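Local coordinates for protein histidine--tRNA ligase (Thermus thermophilus, PDB 1ADJ) that joins L-histidine to tRNA(His) at the expense of ATP, releasing AMP and diphosphate, as a homodimeric class II aminoacyl-tRNA synthetase, at residues 125-130 with 305-310; 77-82 with 108-113; 8-13 with 119-124; 261-266 with 286-291. One frame throughout, in Å; residues are numbered along the deposited sequence.

Contact 1. Residues 125-130 with 305-310; sequences HQVNYE and FAFGVE. With HIS (histidine), chain F.
Val127 and Phe307 lie side by side on one face of an antiparallel strand pair, Val127 CB resting over the ring of Phe307 at 3.8 Å from its centroid. Tyr129 CB sits likewise over a face of the Phe305 ring, offset toward the rim. Phe305 (chi1 67°) and Phe307 (68°) carry CG between the backbone N and the carbonyl carbon, which turns each ring over the neighbouring strand. Helices 14-33 and 137-153 close over this apolar layer, and Val127 N to Phe307 O (3.1 Å) is one of the bonds that pair the strands. Segment 125-130 belongs to the second strand of motif 2 and 305-310 to the strand-helix junction of motif 3, neighbours in the class II catalytic sheet. Between the two segments the face bearing Gln126, Asn128 and Ala306 makes fewer side-chain contacts; helix 83-92 packs on Asn128, and Ala306 CB meets CB of the bound histidine at 3.6 Å. Glu130 OE1 accepts from the ligand's NE2 at 2.7 Å. At the partly exposed end, Glu310 takes both the backbone N and the ring of His125: OE1 accepts His125 N through its syn lone pair (3.1 Å), while OE2 receives His125 ND1 in the imidazole plane (2.9 Å).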
# COMPACT_ATOMS: atom_id res chain seq x y z
N HIS A 125 -8.43 3.80 4.90
CA HIS A 125 -7.05 3.48 5.24
C HIS A 125 -6.70 3.96 6.64
O HIS A 125 -7.05 5.08 7.03
CB HIS A 125 -6.10 4.13 4.23
CG HIS A 125 -6.35 3.71 2.82
ND1 HIS A 125 -7.38 4.23 2.06
CD2 HIS A 125 -5.74 2.79 2.04
CE1 HIS A 125 -7.39 3.65 0.88
NE2 HIS A 125 -6.41 2.77 0.84
N GLN A 126 -5.98 3.13 7.38
CA GLN A 126 -5.59 3.51 8.72
C GLN A 126 -4.16 3.15 9.08
O GLN A 126 -3.56 2.25 8.47
CB GLN A 126 -6.57 2.93 9.75
CG GLN A 126 -6.48 1.42 10.01
CD GLN A 126 -7.52 0.95 11.03
OE1 GLN A 126 -8.59 1.53 11.15
NE2 GLN A 126 -7.19 -0.12 11.75
N VAL A 127 -3.60 3.94 9.99
CA VAL A 127 -2.25 3.72 10.51
C VAL A 127 -2.55 2.94 11.78
O VAL A 127 -3.42 3.33 12.56
CB VAL A 127 -1.54 5.04 10.86
CG1 VAL A 127 -0.26 4.77 11.62
CG2 VAL A 127 -1.24 5.81 9.58
N ASN A 128 -1.85 1.83 11.97
CA ASN A 128 -2.09 0.95 13.10
C ASN A 128 -0.80 0.73 13.89
O ASN A 128 0.23 0.40 13.31
CB ASN A 128 -2.63 -0.37 12.57
CG ASN A 128 -3.13 -1.29 13.66
OD1 ASN A 128 -4.32 -1.29 13.99
ND2 ASN A 128 -2.24 -2.14 14.17
N TYR A 129 -0.87 0.96 15.20
CA TYR A 129 0.27 0.77 16.10
C TYR A 129 -0.10 -0.30 17.11
O TYR A 129 -1.22 -0.30 17.63
CB TYR A 129 0.62 2.06 16.84
CG TYR A 129 1.60 1.86 17.97
CD1 TYR A 129 2.94 1.61 17.71
CD2 TYR A 129 1.18 1.92 19.30
CE1 TYR A 129 3.85 1.41 18.74
CE2 TYR A 129 2.08 1.72 20.34
CZ TYR A 129 3.42 1.46 20.05
OH TYR A 129 4.33 1.27 21.07
N GLU A 130 0.88 -1.10 17.50
CA GLU A 130 0.66 -2.20 18.42
C GLU A 130 1.89 -2.44 19.31
O GLU A 130 3.02 -2.43 18.83
CB GLU A 130 0.37 -3.45 17.57
CG GLU A 130 -0.93 -4.19 17.85
CD GLU A 130 -2.17 -3.32 17.78
OE1 GLU A 130 -2.53 -2.74 18.82
OE2 GLU A 130 -2.80 -3.24 16.71
N PHE A 305 -3.26 1.46 18.90
CA PHE A 305 -4.26 2.38 18.41
C PHE A 305 -4.25 2.30 16.90
O PHE A 305 -3.44 1.59 16.30
CB PHE A 305 -3.96 3.80 18.87
CG PHE A 305 -2.71 4.38 18.27
CD1 PHE A 305 -2.75 5.00 17.02
CD2 PHE A 305 -1.51 4.32 18.95
CE1 PHE A 305 -1.59 5.55 16.46
CE2 PHE A 305 -0.35 4.87 18.40
CZ PHE A 305 -0.39 5.49 17.15
N ALA A 306 -5.16 3.05 16.28
CA ALA A 306 -5.26 3.11 14.84
C ALA A 306 -6.01 4.38 14.55
O ALA A 306 -6.80 4.83 15.38
CB ALA A 306 -6.03 1.92 14.30
N PHE A 307 -5.70 5.03 13.44
CA PHE A 307 -6.43 6.24 13.09
C PHE A 307 -6.75 6.26 11.60
O PHE A 307 -5.98 5.75 10.78
CB PHE A 307 -5.68 7.50 13.55
CG PHE A 307 -4.40 7.78 12.82
CD1 PHE A 307 -4.42 8.33 11.55
CD2 PHE A 307 -3.18 7.58 13.45
CE1 PHE A 307 -3.24 8.68 10.90
CE2 PHE A 307 -1.98 7.94 12.82
CZ PHE A 307 -2.02 8.49 11.54
N GLY A 308 -7.91 6.80 11.27
CA GLY A 308 -8.32 6.88 9.88
C GLY A 308 -7.60 8.00 9.14
O GLY A 308 -7.73 9.18 9.49
N VAL A 309 -6.85 7.62 8.11
CA VAL A 309 -6.13 8.60 7.31
C VAL A 309 -7.09 9.61 6.68
O VAL A 309 -6.83 10.82 6.70
CB VAL A 309 -5.30 7.90 6.22
CG1 VAL A 309 -4.55 8.92 5.41
CG2 VAL A 309 -4.32 6.93 6.85
N GLU A 310 -8.23 9.14 6.19
CA GLU A 310 -9.22 10.03 5.59
C GLU A 310 -9.73 11.04 6.62
O GLU A 310 -9.82 12.23 6.33
CB GLU A 310 -10.41 9.26 5.00
CG GLU A 310 -10.07 8.38 3.80
CD GLU A 310 -9.50 7.02 4.18
OE1 GLU A 310 -9.38 6.70 5.39
OE2 GLU A 310 -9.16 6.24 3.26
N HIS F . -8.17 -2.27 16.07
CA HIS F . -8.59 -0.97 16.58
C HIS F . -9.51 -0.24 15.61
O HIS F . -9.82 -0.84 14.56
CB HIS F . -7.36 -0.11 16.91
CG HIS F . -6.50 -0.69 17.98
ND1 HIS F . -7.00 -1.13 19.18
CD2 HIS F . -5.17 -0.96 18.01
CE1 HIS F . -6.03 -1.66 19.90
NE2 HIS F . -4.91 -1.57 19.21
OXT HIS F . -9.94 0.90 15.91

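Contact 2. Residues 77-82 with 108-113; sequences TLRPEG and GPMFRA. With HIS (histidine), chain F.
Arg79 O accepts the backbone N of Phe111 at 2.8 Å, pinning the turn after strand 75-78 to the end of strand 102-111. Strand 102-111 is the first strand of motif 2 of class II synthetases, and the turn carries the glutamate that lies beside the amino group of the bound histidine. Beyond CB, the side chain of Arg79 crosses Met110 obliquely, CG lying 4.2 Å and CD 3.6 Å from Met110 CE. The bend at chi2 (-123°) places CD, and the next at chi3 (-78°) turns NE, so that the guanidinium comes to Pro109 O. At the tip NH1 gives a hydrogen bond to Pro109 O (2.6 Å), which lies near the guanidinium plane at its edge, while NH2 has a weak bond to Thr41 OG1. With an alanine here, Pro109 O would probably be left without its side-chain donor and Met110 CE without the methylene that meets it. Leu78 CB touches Phe111 CD2 at 3.7 Å. Both residues also pack on the second subunit, Leu78 on its Phe44 and Phe111 on its Ile43. Pro80 CB meets Arg112 CD (3.7 Å). Glu81 turns away from 108-113: its OE2 caps the backbone N of Ala84 at the start of helix 83-92, and its CG faces the substrate amine. Met110, bent at chi2, ends with CE 3.7 Å from Gly82 N.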
# COMPACT_ATOMS: atom_id res chain seq x y z
N THR A 77 -11.80 -13.53 4.78
CA THR A 77 -12.45 -12.25 5.00
C THR A 77 -11.51 -11.07 4.82
O THR A 77 -10.36 -11.10 5.26
CB THR A 77 -13.09 -12.19 6.40
OG1 THR A 77 -14.09 -13.21 6.50
CG2 THR A 77 -13.74 -10.85 6.63
N LEU A 78 -12.01 -10.06 4.12
CA LEU A 78 -11.28 -8.83 3.88
C LEU A 78 -11.12 -8.13 5.22
O LEU A 78 -12.11 -7.80 5.89
CB LEU A 78 -12.06 -7.93 2.91
CG LEU A 78 -11.66 -7.90 1.44
CD1 LEU A 78 -11.38 -9.30 0.92
CD2 LEU A 78 -12.75 -7.23 0.62
N ARG A 79 -9.87 -7.96 5.63
CA ARG A 79 -9.49 -7.31 6.88
C ARG A 79 -10.26 -6.02 7.16
O ARG A 79 -10.18 -5.05 6.39
CB ARG A 79 -7.97 -7.08 6.90
CG ARG A 79 -7.50 -5.86 7.64
CD ARG A 79 -6.69 -4.95 6.73
NE ARG A 79 -5.33 -5.44 6.53
CZ ARG A 79 -4.40 -4.80 5.83
NH1 ARG A 79 -4.67 -3.65 5.26
NH2 ARG A 79 -3.19 -5.33 5.71
N PRO A 80 -11.07 -6.01 8.23
CA PRO A 80 -11.87 -4.85 8.64
C PRO A 80 -11.16 -3.99 9.68
O PRO A 80 -11.57 -2.86 9.94
CB PRO A 80 -13.11 -5.51 9.24
CG PRO A 80 -12.51 -6.68 9.95
CD PRO A 80 -11.48 -7.22 8.97
N GLU A 81 -10.09 -4.53 10.25
CA GLU A 81 -9.32 -3.87 11.30
C GLU A 81 -7.97 -4.58 11.41
O GLU A 81 -7.85 -5.75 11.03
CB GLU A 81 -10.13 -3.92 12.59
CG GLU A 81 -9.36 -4.03 13.90
CD GLU A 81 -9.10 -5.47 14.30
OE1 GLU A 81 -9.77 -6.39 13.80
OE2 GLU A 81 -8.21 -5.67 15.14
N GLY A 82 -6.96 -3.90 11.96
CA GLY A 82 -5.63 -4.49 12.04
C GLY A 82 -5.12 -5.26 13.25
O GLY A 82 -4.28 -6.15 13.08
N GLY A 108 -2.42 0.83 5.92
CA GLY A 108 -3.00 0.14 4.79
C GLY A 108 -4.50 0.23 4.74
O GLY A 108 -5.12 0.86 5.60
N PRO A 109 -5.12 -0.32 3.69
CA PRO A 109 -6.58 -0.30 3.53
C PRO A 109 -7.31 -1.27 4.45
O PRO A 109 -6.82 -2.35 4.75
CB PRO A 109 -6.75 -0.68 2.06
CG PRO A 109 -5.60 -1.61 1.82
CD PRO A 109 -4.46 -0.91 2.51
N MET A 110 -8.49 -0.86 4.90
CA MET A 110 -9.32 -1.67 5.78
C MET A 110 -10.67 -1.69 5.07
O MET A 110 -11.05 -0.70 4.43
CB MET A 110 -9.44 -1.02 7.15
CG MET A 110 -8.15 -0.97 7.94
SD MET A 110 -7.53 -2.62 8.35
CE MET A 110 -5.86 -2.23 8.90
N PHE A 111 -11.39 -2.80 5.19
CA PHE A 111 -12.67 -2.93 4.49
C PHE A 111 -13.84 -3.26 5.40
O PHE A 111 -13.78 -4.19 6.21
CB PHE A 111 -12.57 -3.99 3.39
CG PHE A 111 -11.27 -3.96 2.66
CD1 PHE A 111 -11.09 -3.11 1.57
CD2 PHE A 111 -10.18 -4.70 3.12
CE1 PHE A 111 -9.85 -3.00 0.95
CE2 PHE A 111 -8.93 -4.60 2.51
CZ PHE A 111 -8.76 -3.74 1.43
N ARG A 112 -14.93 -2.53 5.22
CA ARG A 112 -16.13 -2.74 6.00
C ARG A 112 -17.38 -2.65 5.14
O ARG A 112 -17.67 -1.62 4.55
CB ARG A 112 -16.20 -1.74 7.15
CG ARG A 112 -16.06 -2.42 8.51
CD ARG A 112 -14.70 -2.19 9.12
NE ARG A 112 -14.69 -0.95 9.89
CZ ARG A 112 -14.15 -0.82 11.10
NH1 ARG A 112 -13.55 -1.86 11.68
NH2 ARG A 112 -14.23 0.33 11.74
N ALA A 113 -18.12 -3.75 5.08
CA ALA A 113 -19.36 -3.82 4.31
C ALA A 113 -20.46 -3.01 4.98
O ALA A 113 -21.14 -3.50 5.87
CB ALA A 113 -19.80 -5.27 4.16
N HIS F . -8.17 -2.27 16.07
CA HIS F . -8.59 -0.97 16.58
C HIS F . -9.51 -0.24 15.61
O HIS F . -9.82 -0.84 14.56
CB HIS F . -7.36 -0.11 16.91
CG HIS F . -6.50 -0.69 17.98
ND1 HIS F . -7.00 -1.13 19.18
CD2 HIS F . -5.17 -0.96 18.01
CE1 HIS F . -6.03 -1.66 19.90
NE2 HIS F . -4.91 -1.57 19.21
OXT HIS F . -9.94 0.90 15.91

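Contact 3. Residues 8-13 with 119-124; sequences GTKDLF and GRYRQF
Gly8 O accepts two backbone hydrogen bonds, from Arg122 N at 2.9 Å and from Gln123 N at 3.2 Å. Both donors come from the same face of the carbonyl, Gln123 N standing 43° out of its plane, so one oxygen grips two successive residues. The positive phi of Gly8 (98°) by itself suits glycine, and a side chain there would probably crowd Arg122 CD. Apolar contact is sparse: Thr9 CG2 meets Gln123 CB at 3.7 Å, the two side chains crossing, and Lys10 CD comes to the edge of the Tyr121 ring, 4.3 Å from CE1. The polar ends find partners outside the pair. Thr9 OG1 bonds to Val6 O, Lys10 NZ makes a salt bridge to Glu16, and the bent chain of Arg122 brings NE to Arg7 O. Two more polar groups cross the dimer interface: Arg122 NH1 forms a salt bridge with Asp70 of the second subunit, and Gln123 OE1 accepts from Ile43 N of that subunit. In this way the N-terminal segment ahead of helix 14-33 is fastened where the chain leaves the motif 2 loop and enters the second motif 2 strand, at the subunit interface of a class II synthetase homodimer.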
# COMPACT_ATOMS: atom_id res chain seq x y z
N GLY A 8 -18.30 3.92 -1.82
CA GLY A 8 -17.55 3.69 -0.61
C GLY A 8 -16.06 3.54 -0.84
O GLY A 8 -15.28 3.45 0.11
N THR A 9 -15.66 3.46 -2.11
CA THR A 9 -14.26 3.35 -2.49
C THR A 9 -14.00 4.44 -3.51
O THR A 9 -14.95 4.99 -4.07
CB THR A 9 -13.94 1.98 -3.14
OG1 THR A 9 -14.52 1.92 -4.44
CG2 THR A 9 -14.48 0.83 -2.30
N LYS A 10 -12.74 4.79 -3.73
CA LYS A 10 -12.41 5.82 -4.70
C LYS A 10 -10.96 5.75 -5.11
O LYS A 10 -10.14 5.13 -4.43
CB LYS A 10 -12.74 7.21 -4.15
CG LYS A 10 -11.94 7.62 -2.94
CD LYS A 10 -12.36 8.99 -2.44
CE LYS A 10 -12.15 10.05 -3.52
NZ LYS A 10 -12.48 11.42 -3.03
N ASP A 11 -10.66 6.34 -6.26
CA ASP A 11 -9.30 6.36 -6.77
C ASP A 11 -8.55 7.48 -6.06
O ASP A 11 -9.08 8.59 -5.91
CB ASP A 11 -9.30 6.62 -8.28
CG ASP A 11 -10.00 5.52 -9.06
OD1 ASP A 11 -9.75 4.33 -8.76
OD2 ASP A 11 -10.80 5.85 -9.96
N LEU A 12 -7.35 7.17 -5.59
CA LEU A 12 -6.54 8.16 -4.91
C LEU A 12 -5.47 8.69 -5.85
O LEU A 12 -4.67 7.91 -6.38
CB LEU A 12 -5.90 7.57 -3.67
CG LEU A 12 -6.83 7.26 -2.49
CD1 LEU A 12 -6.07 6.48 -1.43
CD2 LEU A 12 -7.38 8.55 -1.93
N PHE A 13 -5.49 9.99 -6.10
CA PHE A 13 -4.49 10.63 -6.94
C PHE A 13 -4.53 12.11 -6.63
O PHE A 13 -5.41 12.56 -5.88
CB PHE A 13 -4.75 10.38 -8.43
CG PHE A 13 -6.04 10.96 -8.95
CD1 PHE A 13 -7.24 10.24 -8.84
CD2 PHE A 13 -6.06 12.21 -9.57
CE1 PHE A 13 -8.43 10.76 -9.36
CE2 PHE A 13 -7.25 12.75 -10.09
CZ PHE A 13 -8.44 12.02 -9.98
N GLY A 119 -22.87 6.74 3.20
CA GLY A 119 -22.42 6.20 4.47
C GLY A 119 -20.93 6.27 4.80
O GLY A 119 -20.48 5.63 5.74
N ARG A 120 -20.19 7.06 4.02
CA ARG A 120 -18.75 7.26 4.18
C ARG A 120 -17.81 6.31 3.42
O ARG A 120 -17.58 6.52 2.23
CB ARG A 120 -18.35 7.38 5.66
CG ARG A 120 -18.84 8.64 6.36
CD ARG A 120 -18.37 9.91 5.65
NE ARG A 120 -19.40 10.46 4.78
CZ ARG A 120 -19.80 11.73 4.80
NH1 ARG A 120 -19.26 12.59 5.65
NH2 ARG A 120 -20.77 12.13 3.99
N TYR A 121 -17.28 5.26 4.07
CA TYR A 121 -16.32 4.38 3.38
C TYR A 121 -16.42 2.88 3.58
O TYR A 121 -16.53 2.41 4.71
CB TYR A 121 -14.89 4.78 3.74
CG TYR A 121 -14.43 6.11 3.21
CD1 TYR A 121 -13.95 6.23 1.91
CD2 TYR A 121 -14.43 7.24 4.03
CE1 TYR A 121 -13.49 7.45 1.42
CE2 TYR A 121 -13.98 8.47 3.55
CZ TYR A 121 -13.51 8.57 2.25
OH TYR A 121 -13.04 9.77 1.77
N ARG A 122 -16.32 2.14 2.48
CA ARG A 122 -16.32 0.68 2.52
C ARG A 122 -14.87 0.22 2.45
O ARG A 122 -14.52 -0.90 2.84
CB ARG A 122 -17.18 0.09 1.40
CG ARG A 122 -18.61 -0.19 1.84
CD ARG A 122 -19.65 0.33 0.87
NE ARG A 122 -19.62 -0.37 -0.42
CZ ARG A 122 -19.95 -1.64 -0.59
NH1 ARG A 122 -20.35 -2.39 0.44
NH2 ARG A 122 -19.89 -2.18 -1.80
N GLN A 123 -14.01 1.10 1.93
CA GLN A 123 -12.58 0.86 1.88
C GLN A 123 -11.94 2.16 2.35
O GLN A 123 -12.03 3.19 1.67
CB GLN A 123 -12.05 0.54 0.47
CG GLN A 123 -10.54 0.29 0.52
CD GLN A 123 -9.88 0.19 -0.84
OE1 GLN A 123 -10.17 -0.70 -1.62
NE2 GLN A 123 -8.96 1.10 -1.11
N PHE A 124 -11.33 2.12 3.53
CA PHE A 124 -10.67 3.29 4.08
C PHE A 124 -9.25 2.86 4.43
O PHE A 124 -8.89 1.70 4.25
CB PHE A 124 -11.42 3.83 5.30
CG PHE A 124 -11.63 2.82 6.40
CD1 PHE A 124 -12.60 1.83 6.28
CD2 PHE A 124 -10.83 2.84 7.54
CE1 PHE A 124 -12.77 0.87 7.27
CE2 PHE A 124 -11.00 1.88 8.54
CZ PHE A 124 -11.97 0.90 8.40

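Contact 4. Residues 261-266 with 286-291; sequences LDYYVR and GRYDGL. With HIS (histidine), chain F.
Tyr263 CD1 packs on Tyr288 CB at 3.5 Å, and the two side chains, their ring planes 64° apart, point the same way. With Tyr264 they line the histidine pocket, built from two sequence motifs characteristic of histidyl-tRNA synthetases, RGLDYY and the glycine-rich GGRYDG. In the first shell, Tyr263 OH accepts the ligand's amino N at 2.7 Å, Tyr264 OH shares a hydrogen bond with its ND1 at 2.6 Å, and Tyr288 CE2 lies 3.5 Å from NE2. The next layer sets these rings. Leu291 CD2 lies over a face of Tyr263, whose OH is also bonded to Thr83 OG1. A phenylalanine in place of Tyr263 is likely to leave both the ligand's amino group and Thr83 OG1 without their phenolic partner. Tyr264 brings CD1, at the ring edge, up to Arg287 O. That same carbonyl accepts Val265 N at 2.9 Å, the donor standing 47° above its plane, and so clips the two segments together behind the rings. Farther out, Val265 CG1 rests against the backbone of Asp289. Arg287 makes salt bridges to Asp140 through NH2 and to Asp289, where NH1 meets the syn lone pair of OD1 at 3.0 Å.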
# COMPACT_ATOMS: atom_id res chain seq x y z
N LEU A 261 -15.03 -2.72 19.54
CA LEU A 261 -14.59 -4.11 19.48
C LEU A 261 -14.66 -4.78 20.85
O LEU A 261 -14.52 -4.12 21.88
CB LEU A 261 -13.17 -4.18 18.90
CG LEU A 261 -13.01 -3.45 17.57
CD1 LEU A 261 -12.67 -1.99 17.80
CD2 LEU A 261 -11.94 -4.09 16.75
N ASP A 262 -14.86 -6.10 20.86
CA ASP A 262 -14.99 -6.86 22.11
C ASP A 262 -13.72 -7.39 22.77
O ASP A 262 -13.78 -7.85 23.91
CB ASP A 262 -15.96 -8.03 21.92
CG ASP A 262 -17.41 -7.59 21.89
OD1 ASP A 262 -17.68 -6.39 22.12
OD2 ASP A 262 -18.28 -8.46 21.64
N TYR A 263 -12.59 -7.35 22.08
CA TYR A 263 -11.33 -7.84 22.65
C TYR A 263 -10.68 -6.90 23.68
O TYR A 263 -9.70 -7.27 24.34
CB TYR A 263 -10.33 -8.19 21.54
CG TYR A 263 -10.00 -7.06 20.57
CD1 TYR A 263 -9.63 -5.80 21.03
CD2 TYR A 263 -10.02 -7.28 19.19
CE1 TYR A 263 -9.29 -4.78 20.15
CE2 TYR A 263 -9.68 -6.27 18.31
CZ TYR A 263 -9.32 -5.02 18.79
OH TYR A 263 -8.95 -4.03 17.91
N TYR A 264 -11.21 -5.69 23.79
CA TYR A 264 -10.69 -4.67 24.71
C TYR A 264 -10.85 -4.99 26.18
O TYR A 264 -11.89 -5.45 26.62
CB TYR A 264 -11.34 -3.32 24.45
CG TYR A 264 -10.81 -2.61 23.24
CD1 TYR A 264 -9.45 -2.35 23.10
CD2 TYR A 264 -11.67 -2.18 22.24
CE1 TYR A 264 -8.97 -1.68 21.99
CE2 TYR A 264 -11.20 -1.51 21.13
CZ TYR A 264 -9.85 -1.26 21.01
OH TYR A 264 -9.40 -0.58 19.91
N VAL A 265 -9.82 -4.67 26.93
CA VAL A 265 -9.80 -4.89 28.36
C VAL A 265 -8.97 -3.75 28.96
O VAL A 265 -7.91 -3.41 28.43
CB VAL A 265 -9.19 -6.28 28.70
CG1 VAL A 265 -7.74 -6.35 28.30
CG2 VAL A 265 -9.33 -6.57 30.18
N ARG A 266 -9.48 -3.13 30.01
CA ARG A 266 -8.80 -2.02 30.67
C ARG A 266 -8.77 -0.73 29.86
O ARG A 266 -9.83 -0.26 29.45
CB ARG A 266 -7.41 -2.44 31.15
CG ARG A 266 -7.47 -3.48 32.26
CD ARG A 266 -6.11 -3.80 32.86
NE ARG A 266 -6.26 -4.70 34.01
CZ ARG A 266 -5.29 -5.06 34.83
NH1 ARG A 266 -4.05 -4.61 34.65
NH2 ARG A 266 -5.55 -5.86 35.85
N GLY A 286 -6.74 0.90 22.61
CA GLY A 286 -6.85 0.45 23.98
C GLY A 286 -6.11 -0.85 24.20
O GLY A 286 -5.41 -1.34 23.30
N ARG A 287 -6.23 -1.40 25.40
CA ARG A 287 -5.55 -2.64 25.74
C ARG A 287 -6.44 -3.81 25.33
O ARG A 287 -7.66 -3.66 25.23
CB ARG A 287 -5.24 -2.65 27.23
CG ARG A 287 -4.38 -3.80 27.68
CD ARG A 287 -3.75 -3.50 29.02
NE ARG A 287 -2.47 -2.81 28.90
CZ ARG A 287 -1.34 -3.42 28.57
NH1 ARG A 287 -1.34 -4.73 28.31
NH2 ARG A 287 -0.19 -2.76 28.58
N TYR A 288 -5.83 -4.97 25.08
CA TYR A 288 -6.60 -6.13 24.64
C TYR A 288 -5.93 -7.45 24.97
O TYR A 288 -5.66 -8.28 24.10
CB TYR A 288 -6.86 -6.03 23.12
CG TYR A 288 -5.60 -5.78 22.32
CD1 TYR A 288 -4.74 -6.83 21.99
CD2 TYR A 288 -5.23 -4.48 21.97
CE1 TYR A 288 -3.54 -6.60 21.33
CE2 TYR A 288 -4.02 -4.23 21.31
CZ TYR A 288 -3.18 -5.30 21.00
OH TYR A 288 -1.97 -5.07 20.41
N ASP A 289 -5.64 -7.66 26.25
CA ASP A 289 -5.02 -8.91 26.67
C ASP A 289 -6.08 -10.01 26.48
O ASP A 289 -7.29 -9.74 26.60
CB ASP A 289 -4.61 -8.81 28.15
CG ASP A 289 -3.68 -7.62 28.44
OD1 ASP A 289 -3.52 -6.73 27.57
OD2 ASP A 289 -3.10 -7.58 29.54
N GLY A 290 -5.66 -11.21 26.13
CA GLY A 290 -6.63 -12.28 25.94
C GLY A 290 -7.00 -12.52 24.49
O GLY A 290 -7.49 -13.60 24.16
N LEU A 291 -6.75 -11.53 23.63
CA LEU A 291 -7.04 -11.65 22.20
C LEU A 291 -6.23 -12.79 21.59
O LEU A 291 -6.75 -13.62 20.84
CB LEU A 291 -6.74 -10.34 21.47
CG LEU A 291 -6.83 -10.33 19.95
CD1 LEU A 291 -8.19 -10.82 19.51
CD2 LEU A 291 -6.58 -8.94 19.43
N HIS F . -8.17 -2.27 16.07
CA HIS F . -8.59 -0.97 16.58
C HIS F . -9.51 -0.24 15.61
O HIS F . -9.82 -0.84 14.56
CB HIS F . -7.36 -0.11 16.91
CG HIS F . -6.50 -0.69 17.98
ND1 HIS F . -7.00 -1.13 19.18
CD2 HIS F . -5.17 -0.96 18.01
CE1 HIS F . -6.03 -1.66 19.90
NE2 HIS F . -4.91 -1.57 19.21
OXT HIS F . -9.94 0.90 15.91

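How the contacts relate
From the N terminus, the loop opened at 8-13 closes at 119-124 in contact 3, after contact 2 (77-82 with 108-113) has already closed a shorter one within it. The chain runs straight on into 125-130, and contact 1 ends a second long excursion at 305-310. Inside that excursion contact 4 ties the loop before strand 267-272 to the end of strand 281-287, the sheet neighbour of 302-308. No loops cross. Adjacent motif 2 strands link contacts 2, 3 and 1: Gln126 N bonds to Gly108 O and Met110 N to Phe124 O. Contacts 1, 2 and 4 surround the histidine, a weak Tyr288 OH to Glu130 OE1 hydrogen bond joining 1 and 4. Contact 3, like contact 2, adjoins the second subunit.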